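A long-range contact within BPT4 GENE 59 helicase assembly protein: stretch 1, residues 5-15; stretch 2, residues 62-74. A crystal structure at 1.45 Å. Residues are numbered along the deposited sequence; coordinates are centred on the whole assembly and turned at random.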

ATOM      1  N   ARG A   5       0.932  10.628  -2.344  1.00 11.55           N
ATOM      2  CA  ARG A   5       0.192  11.704  -2.981  1.00 12.56           C
ATOM      3  C   ARG A   5      -1.001  11.905  -2.051  1.00 11.64           C
ATOM      4  O   ARG A   5      -1.530  10.942  -1.494  1.00 11.05           O
ATOM      5  N   MET A   6      -1.407  13.152  -1.864  1.00  9.89           N
ATOM      6  CA  MET A   6      -2.513  13.444  -0.959  1.00  9.98           C
ATOM      7  C   MET A   6      -3.517  14.425  -1.540  1.00  8.48           C
ATOM      8  O   MET A   6      -3.207  15.179  -2.463  1.00  9.08           O
ATOM      9  N   PRO A   7      -4.750  14.412  -1.016  1.00  7.49           N
ATOM     10  CA  PRO A   7      -5.753  15.348  -1.529  1.00  7.60           C
ATOM     11  C   PRO A   7      -5.269  16.773  -1.252  1.00  6.11           C
ATOM     12  O   PRO A   7      -4.544  17.005  -0.290  1.00  5.93           O
ATOM     13  N   ALA A   8      -5.657  17.722  -2.096  1.00  6.22           N
ATOM     14  CA  ALA A   8      -5.232  19.106  -1.898  1.00  7.13           C
ATOM     15  C   ALA A   8      -5.917  19.705  -0.667  1.00  7.59           C
ATOM     16  O   ALA A   8      -7.006  19.275  -0.283  1.00  7.94           O
ATOM     17  N   GLY A   9      -5.265  20.687  -0.050  1.00  6.62           N
ATOM     18  CA  GLY A   9      -5.818  21.334   1.133  1.00  7.47           C
ATOM     19  C   GLY A   9      -5.919  20.399   2.325  1.00  5.99           C
ATOM     20  O   GLY A   9      -6.942  20.355   3.012  1.00  6.64           O
ATOM     21  N   GLY A  10      -4.837  19.671   2.577  1.00  6.51           N
ATOM     22  CA  GLY A  10      -4.797  18.707   3.661  1.00  4.87           C
ATOM     23  C   GLY A  10      -4.952  19.206   5.079  1.00  5.08           C
ATOM     24  O   GLY A  10      -5.234  18.411   5.964  1.00  4.79           O
ATOM     25  N   GLU A  11      -4.770  20.503   5.316  1.00  5.69           N
ATOM     26  CA  GLU A  11      -4.905  21.039   6.670  1.00  5.73           C
ATOM     27  C   GLU A  11      -6.357  21.312   7.048  1.00  5.54           C
ATOM     28  O   GLU A  11      -6.657  21.608   8.205  1.00  5.97           O
ATOM     29  N   ARG A  12      -7.250  21.201   6.070  1.00  4.94           N
ATOM     30  CA  ARG A  12      -8.673  21.467   6.274  1.00  5.02           C
ATOM     31  C   ARG A  12      -9.439  20.483   7.145  1.00  4.55           C
ATOM     32  O   ARG A  12      -9.129  19.294   7.200  1.00  4.59           O
ATOM     33  N   TYR A  13     -10.469  20.999   7.809  1.00  3.19           N
ATOM     34  CA  TYR A  13     -11.364  20.163   8.590  1.00  2.32           C
ATOM     35  C   TYR A  13     -12.616  20.091   7.715  1.00  2.72           C
ATOM     36  O   TYR A  13     -12.987  21.076   7.058  1.00  2.63           O
ATOM     37  N   ILE A  14     -13.243  18.919   7.684  1.00  2.78           N
ATOM     38  CA  ILE A  14     -14.430  18.696   6.867  1.00  2.00           C
ATOM     39  C   ILE A  14     -15.538  18.055   7.701  1.00  2.00           C
ATOM     40  O   ILE A  14     -15.309  17.684   8.851  1.00  2.00           O
ATOM     41  N   ASP A  15     -16.738  17.932   7.135  1.00  2.00           N
ATOM     42  CA  ASP A  15     -17.836  17.352   7.899  1.00  2.39           C
ATOM     43  C   ASP A  15     -17.931  15.828   7.808  1.00  2.13           C
ATOM     44  O   ASP A  15     -17.179  15.191   7.077  1.00  2.23           O
ATOM     45  N   LEU A  62     -14.692  11.058  13.452  1.00  2.25           N
ATOM     46  CA  LEU A  62     -13.423  11.327  12.791  1.00  2.81           C
ATOM     47  C   LEU A  62     -13.372  12.764  12.271  1.00  2.60           C
ATOM     48  O   LEU A  62     -12.343  13.427  12.382  1.00  2.96           O
ATOM     49  N   SER A  63     -14.489  13.242  11.725  1.00  2.00           N
ATOM     50  CA  SER A  63     -14.561  14.596  11.176  1.00  2.00           C
ATOM     51  C   SER A  63     -14.327  15.695  12.205  1.00  2.84           C
ATOM     52  O   SER A  63     -13.813  16.765  11.879  1.00  4.06           O
ATOM     53  N   GLU A  64     -14.713  15.440  13.448  1.00  2.62           N
ATOM     54  CA  GLU A  64     -14.554  16.453  14.485  1.00  3.46           C
ATOM     55  C   GLU A  64     -13.108  16.684  14.873  1.00  3.88           C
ATOM     56  O   GLU A  64     -12.707  17.808  15.150  1.00  5.19           O
ATOM     57  N   LYS A  65     -12.323  15.614  14.855  1.00  4.48           N
ATOM     58  CA  LYS A  65     -10.941  15.669  15.299  1.00  7.09           C
ATOM     59  C   LYS A  65      -9.794  15.727  14.302  1.00  6.00           C
ATOM     60  O   LYS A  65      -8.792  16.397  14.559  1.00  8.06           O
ATOM     61  N   TYR A  66      -9.926  15.038  13.175  1.00  4.63           N
ATOM     62  CA  TYR A  66      -8.831  14.962  12.215  1.00  4.52           C
ATOM     63  C   TYR A  66      -8.895  15.829  10.970  1.00  4.49           C
ATOM     64  O   TYR A  66      -9.954  15.998  10.371  1.00  3.65           O
ATOM     65  N   LYS A  67      -7.736  16.362  10.583  1.00  3.76           N
ATOM     66  CA  LYS A  67      -7.623  17.186   9.389  1.00  4.24           C
ATOM     67  C   LYS A  67      -7.688  16.251   8.190  1.00  4.13           C
ATOM     68  O   LYS A  67      -7.484  15.044   8.324  1.00  3.46           O
ATOM     69  N   LEU A  68      -7.970  16.810   7.019  1.00  4.01           N
ATOM     70  CA  LEU A  68      -8.073  16.018   5.800  1.00  3.83           C
ATOM     71  C   LEU A  68      -6.866  15.107   5.560  1.00  4.62           C
ATOM     72  O   LEU A  68      -7.032  13.932   5.229  1.00  3.61           O
ATOM     73  N   LYS A  69      -5.659  15.641   5.722  1.00  5.21           N
ATOM     74  CA  LYS A  69      -4.455  14.839   5.507  1.00  7.43           C
ATOM     75  C   LYS A  69      -4.408  13.642   6.463  1.00  7.22           C
ATOM     76  O   LYS A  69      -4.032  12.531   6.069  1.00  6.88           O
ATOM     77  N   GLU A  70      -4.802  13.863   7.714  1.00  6.14           N
ATOM     78  CA  GLU A  70      -4.809  12.786   8.699  1.00  7.00           C
ATOM     79  C   GLU A  70      -5.889  11.755   8.340  1.00  6.10           C
ATOM     80  O   GLU A  70      -5.668  10.542   8.438  1.00  5.71           O
ATOM     81  N   LEU A  71      -7.055  12.237   7.919  1.00  4.89           N
ATOM     82  CA  LEU A  71      -8.149  11.349   7.542  1.00  4.32           C
ATOM     83  C   LEU A  71      -7.711  10.475   6.366  1.00  4.82           C
ATOM     84  O   LEU A  71      -7.944   9.269   6.360  1.00  4.56           O
ATOM     85  N   ALA A  72      -7.071  11.085   5.374  1.00  4.59           N
ATOM     86  CA  ALA A  72      -6.596  10.338   4.211  1.00  4.46           C
ATOM     87  C   ALA A  72      -5.636   9.227   4.639  1.00  5.52           C
ATOM     88  O   ALA A  72      -5.743   8.087   4.177  1.00  6.10           O
ATOM     89  N   LEU A  73      -4.697   9.566   5.519  1.00  6.31           N
ATOM     90  CA  LEU A  73      -3.710   8.600   6.008  1.00  6.82           C
ATOM     91  C   LEU A  73      -4.366   7.470   6.795  1.00  7.15           C
ATOM     92  O   LEU A  73      -3.962   6.313   6.679  1.00  5.86           O
ATOM     93  N   ILE A  74      -5.370   7.807   7.603  1.00  4.97           N
ATOM     94  CA  ILE A  74      -6.083   6.802   8.383  1.00  4.12           C
ATOM     95  C   ILE A  74      -6.695   5.785   7.412  1.00  5.15           C
ATOM     96  O   ILE A  74      -6.541   4.577   7.579  1.00  5.47           O
TER

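A segment without regular secondary structure is laid across the start of a helix, its carbonyls meeting the helix's first amides, with an apolar cluster and a charged cluster accompanying the backbone hydrogen bonds.

The register is set by the main chain: Leu 68 N donates to Arg 12 O (2.7 Å) and Lys 69 N to Gly 10 O (2.8 Å), so stretch 1 satisfies amides that the helix's own first turn leaves free. Lys 67, at the N-cap position, instead gives its N to its own helix, at Glu 70 OE1 (2.8 Å). Gly 10 lets the backbones come close; an ideal CB there would sit a tight 3.1 Å from Lys 69 CB.

Leu 68 (t, p) points toward stretch 1 and buries the largest area. Its CG meets Pro 7 CG at 3.9 Å, and its CD1 lies 4.3 Å from Ile 14 CD1. Ile 14 (p, t) starts sideways, yet its CD1 reaches Leu 71 CD1 (3.9 Å). At the other end Met 6, m at all three chi angles, curls so that CE touches Ala 72 CB (3.7 Å) and SD approaches Leu 73 CD2 (3.9 Å).

Glu 11 points away at CB, but its m, m rotamer brings the carboxylate back to two lysines: OE1 to Lys 67 NZ (3.1 Å) and OE2 to Lys 69 NZ (2.6 Å), both salt bridges. Lys 67 NZ also donates to Glu 11 O (3.0 Å), and water 1 links Glu 11 OE1 with Lys 69 NZ. Arg 12 folds back on its own stretch, its NH2 donating to Ala 8 O (2.6 Å) and its NE to Gly 9 O (2.9 Å), the first residue of the Gly 9 to Arg 12 type I turn.

Water 2 joins Tyr 13 OH to Lys 65 O and Glu 70 OE1. Ile 14 N donates to the oxygen of water 3 (2.8 Å), beside Ser 63, whose CB packs on Ile 14 O (3.4 Å).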

ATOM      1  CB  ARG A   5      -0.263  11.285  -4.381  1.00 13.63           C
ATOM      2  CG  ARG A   5       0.893  11.097  -5.352  1.00 15.58           C
ATOM      3  CD  ARG A   5       0.420  10.736  -6.747  1.00 18.32           C
ATOM      4  NE  ARG A   5       1.538  10.719  -7.689  1.00 21.88           N
ATOM      5  CZ  ARG A   5       2.240   9.632  -7.995  1.00 24.73           C
ATOM      6  NH1 ARG A   5       1.943   8.467  -7.436  1.00 26.00           N
ATOM      7  NH2 ARG A   5       3.247   9.709  -8.856  1.00 26.09           N
ATOM      8  CB  MET A   6      -1.969  14.025   0.353  1.00 11.95           C
ATOM      9  CG  MET A   6      -0.962  13.136   1.068  1.00 13.52           C
ATOM     10  SD  MET A   6      -1.781  11.853   2.030  1.00 19.08           S
ATOM     11  CE  MET A   6      -2.570  12.826   3.235  1.00 14.44           C
ATOM     12  CB  PRO A   7      -7.014  15.001  -0.737  1.00  9.28           C
ATOM     13  CG  PRO A   7      -6.524  14.250   0.464  1.00 10.40           C
ATOM     14  CD  PRO A   7      -5.286  13.535   0.036  1.00  7.98           C
ATOM     15  CB  ALA A   8      -5.550  19.935  -3.135  1.00  7.50           C
ATOM     16  CB  GLU A  11      -4.107  22.336   6.815  1.00  7.88           C
ATOM     17  CG  GLU A  11      -2.603  22.158   6.687  1.00 11.17           C
ATOM     18  CD  GLU A  11      -2.047  21.178   7.696  1.00 14.13           C
ATOM     19  OE1 GLU A  11      -2.296  21.361   8.908  1.00 15.74           O
ATOM     20  OE2 GLU A  11      -1.359  20.226   7.274  1.00 16.38           O
ATOM     21  CB  ARG A  12      -9.413  21.487   4.932  1.00  6.35           C
ATOM     22  CG  ARG A  12      -9.098  22.620   3.998  1.00  9.19           C
ATOM     23  CD  ARG A  12      -9.910  22.446   2.716  1.00 11.50           C
ATOM     24  NE  ARG A  12      -9.391  21.362   1.880  1.00 14.25           N
ATOM     25  CZ  ARG A  12     -10.123  20.632   1.040  1.00 15.43           C
ATOM     26  NH1 ARG A  12     -11.424  20.852   0.910  1.00 16.85           N
ATOM     27  NH2 ARG A  12      -9.547  19.688   0.313  1.00 16.76           N
ATOM     28  CB  TYR A  13     -11.675  20.796   9.943  1.00  2.64           C
ATOM     29  CG  TYR A  13     -10.503  20.685  10.894  1.00  4.33           C
ATOM     30  CD1 TYR A  13      -9.637  21.759  11.081  1.00  5.17           C
ATOM     31  CD2 TYR A  13     -10.218  19.482  11.553  1.00  5.29           C
ATOM     32  CE1 TYR A  13      -8.507  21.646  11.895  1.00  6.31           C
ATOM     33  CE2 TYR A  13      -9.086  19.360  12.371  1.00  6.69           C
ATOM     34  CZ  TYR A  13      -8.239  20.447  12.532  1.00  7.43           C
ATOM     35  OH  TYR A  13      -7.116  20.344  13.320  1.00  9.07           O
ATOM     36  CB  ILE A  14     -14.073  17.802   5.652  1.00  2.00           C
ATOM     37  CG1 ILE A  14     -13.588  16.424   6.122  1.00  2.26           C
ATOM     38  CG2 ILE A  14     -12.974  18.480   4.836  1.00  2.20           C
ATOM     39  CD1 ILE A  14     -13.238  15.475   4.988  1.00  3.10           C
ATOM     40  CB  ASP A  15     -19.179  18.028   7.540  1.00  2.05           C
ATOM     41  CG  ASP A  15     -19.618  17.800   6.100  1.00  5.00           C
ATOM     42  OD1 ASP A  15     -19.076  16.904   5.414  1.00  3.61           O
ATOM     43  OD2 ASP A  15     -20.536  18.532   5.658  1.00  5.67           O
ATOM     44  CB  LEU A  62     -13.209  10.354  11.634  1.00  4.25           C
ATOM     45  CG  LEU A  62     -12.458   9.062  11.964  1.00  6.63           C
ATOM     46  CD1 LEU A  62     -13.131   8.342  13.109  1.00 10.85           C
ATOM     47  CD2 LEU A  62     -12.420   8.178  10.717  1.00  8.15           C
ATOM     48  CB  SER A  63     -15.923  14.829  10.511  1.00  2.54           C
ATOM     49  OG  SER A  63     -16.899  15.214  11.469  1.00  3.84           O
ATOM     50  CB  GLU A  64     -15.345  16.052  15.736  1.00  3.06           C
ATOM     51  CG  GLU A  64     -16.842  15.955  15.508  1.00  3.04           C
ATOM     52  CD  GLU A  64     -17.587  15.296  16.658  1.00  4.44           C
ATOM     53  OE1 GLU A  64     -16.960  14.983  17.688  1.00  7.87           O
ATOM     54  OE2 GLU A  64     -18.806  15.090  16.525  1.00  5.13           O
ATOM     55  CB  LYS A  65     -10.702  14.482  16.238  1.00  9.41           C
ATOM     56  CG  LYS A  65      -9.274  14.328  16.718  1.00 13.97           C
ATOM     57  CD  LYS A  65      -9.170  13.214  17.743  1.00 17.98           C
ATOM     58  CE  LYS A  65      -7.731  12.992  18.173  1.00 19.88           C
ATOM     59  NZ  LYS A  65      -7.402  13.765  19.406  1.00 24.25           N
ATOM     60  CB  TYR A  66      -8.645  13.498  11.790  1.00  4.56           C
ATOM     61  CG  TYR A  66      -8.401  12.560  12.953  1.00  6.41           C
ATOM     62  CD1 TYR A  66      -9.447  11.825  13.516  1.00  6.10           C
ATOM     63  CD2 TYR A  66      -7.127  12.421  13.506  1.00  7.12           C
ATOM     64  CE1 TYR A  66      -9.235  10.978  14.599  1.00  7.75           C
ATOM     65  CE2 TYR A  66      -6.903  11.573  14.592  1.00  9.31           C
ATOM     66  CZ  TYR A  66      -7.962  10.859  15.132  1.00  8.76           C
ATOM     67  OH  TYR A  66      -7.749  10.043  16.216  1.00 11.24           O
ATOM     68  CB  LYS A  67      -6.292  17.937   9.366  1.00  6.84           C
ATOM     69  CG  LYS A  67      -5.964  18.699  10.630  1.00 10.95           C
ATOM     70  CD  LYS A  67      -4.498  19.117  10.634  1.00 14.12           C
ATOM     71  CE  LYS A  67      -4.302  20.428  11.368  1.00 18.29           C
ATOM     72  NZ  LYS A  67      -4.909  21.572  10.620  1.00 20.08           N
ATOM     73  CB  LEU A  68      -8.270  16.945   4.596  1.00  5.06           C
ATOM     74  CG  LEU A  68      -8.310  16.286   3.212  1.00  5.91           C
ATOM     75  CD1 LEU A  68      -9.387  15.207   3.174  1.00  5.38           C
ATOM     76  CD2 LEU A  68      -8.577  17.346   2.143  1.00  4.48           C
ATOM     77  CB  LYS A  69      -3.199  15.706   5.675  1.00  7.76           C
ATOM     78  CG  LYS A  69      -3.032  16.309   7.059  1.00 13.11           C
ATOM     79  CD  LYS A  69      -1.782  17.182   7.138  1.00 16.90           C
ATOM     80  CE  LYS A  69      -1.339  17.370   8.580  1.00 19.45           C
ATOM     81  NZ  LYS A  69      -0.222  18.352   8.697  1.00 21.58           N
ATOM     82  CB  GLU A  70      -5.062  13.360  10.096  1.00  8.76           C
ATOM     83  CG  GLU A  70      -3.985  14.350  10.549  1.00 11.50           C
ATOM     84  CD  GLU A  70      -4.307  15.034  11.872  1.00 16.13           C
ATOM     85  OE1 GLU A  70      -5.410  15.611  12.013  1.00 14.67           O
ATOM     86  OE2 GLU A  70      -3.444  15.004  12.777  1.00 19.31           O
ATOM     87  CB  LEU A  71      -9.387  12.168   7.157  1.00  3.43           C
ATOM     88  CG  LEU A  71     -10.065  12.921   8.311  1.00  3.36           C
ATOM     89  CD1 LEU A  71     -10.984  14.012   7.762  1.00  3.46           C
ATOM     90  CD2 LEU A  71     -10.848  11.936   9.171  1.00  3.37           C
ATOM     91  CB  ALA A  72      -5.898  11.279   3.239  1.00  5.82           C
ATOM     92  CB  LEU A  73      -2.667   9.307   6.878  1.00  8.55           C
ATOM     93  CG  LEU A  73      -1.684  10.211   6.127  1.00 10.70           C
ATOM     94  CD1 LEU A  73      -0.654  10.778   7.094  1.00 13.60           C
ATOM     95  CD2 LEU A  73      -0.999   9.419   5.039  1.00 13.47           C
ATOM     96  CB  ILE A  74      -7.229   7.441   9.215  1.00  4.19           C
ATOM     97  CG1 ILE A  74      -6.658   8.158  10.441  1.00  4.70           C
ATOM     98  CG2 ILE A  74      -8.221   6.368   9.667  1.00  4.87           C
ATOM     99  CD1 ILE A  74      -7.635   9.157  11.072  1.00  5.43           C
TER
HETATM  100  O   HOH W   1      -0.564  20.384  10.836  1.00 30.42           O
HETATM  101  O   HOH W   2      -6.336  17.506  13.837  1.00 19.83           O
HETATM  102  O   HOH W   3     -12.291  17.109   9.606  1.00  2.00           O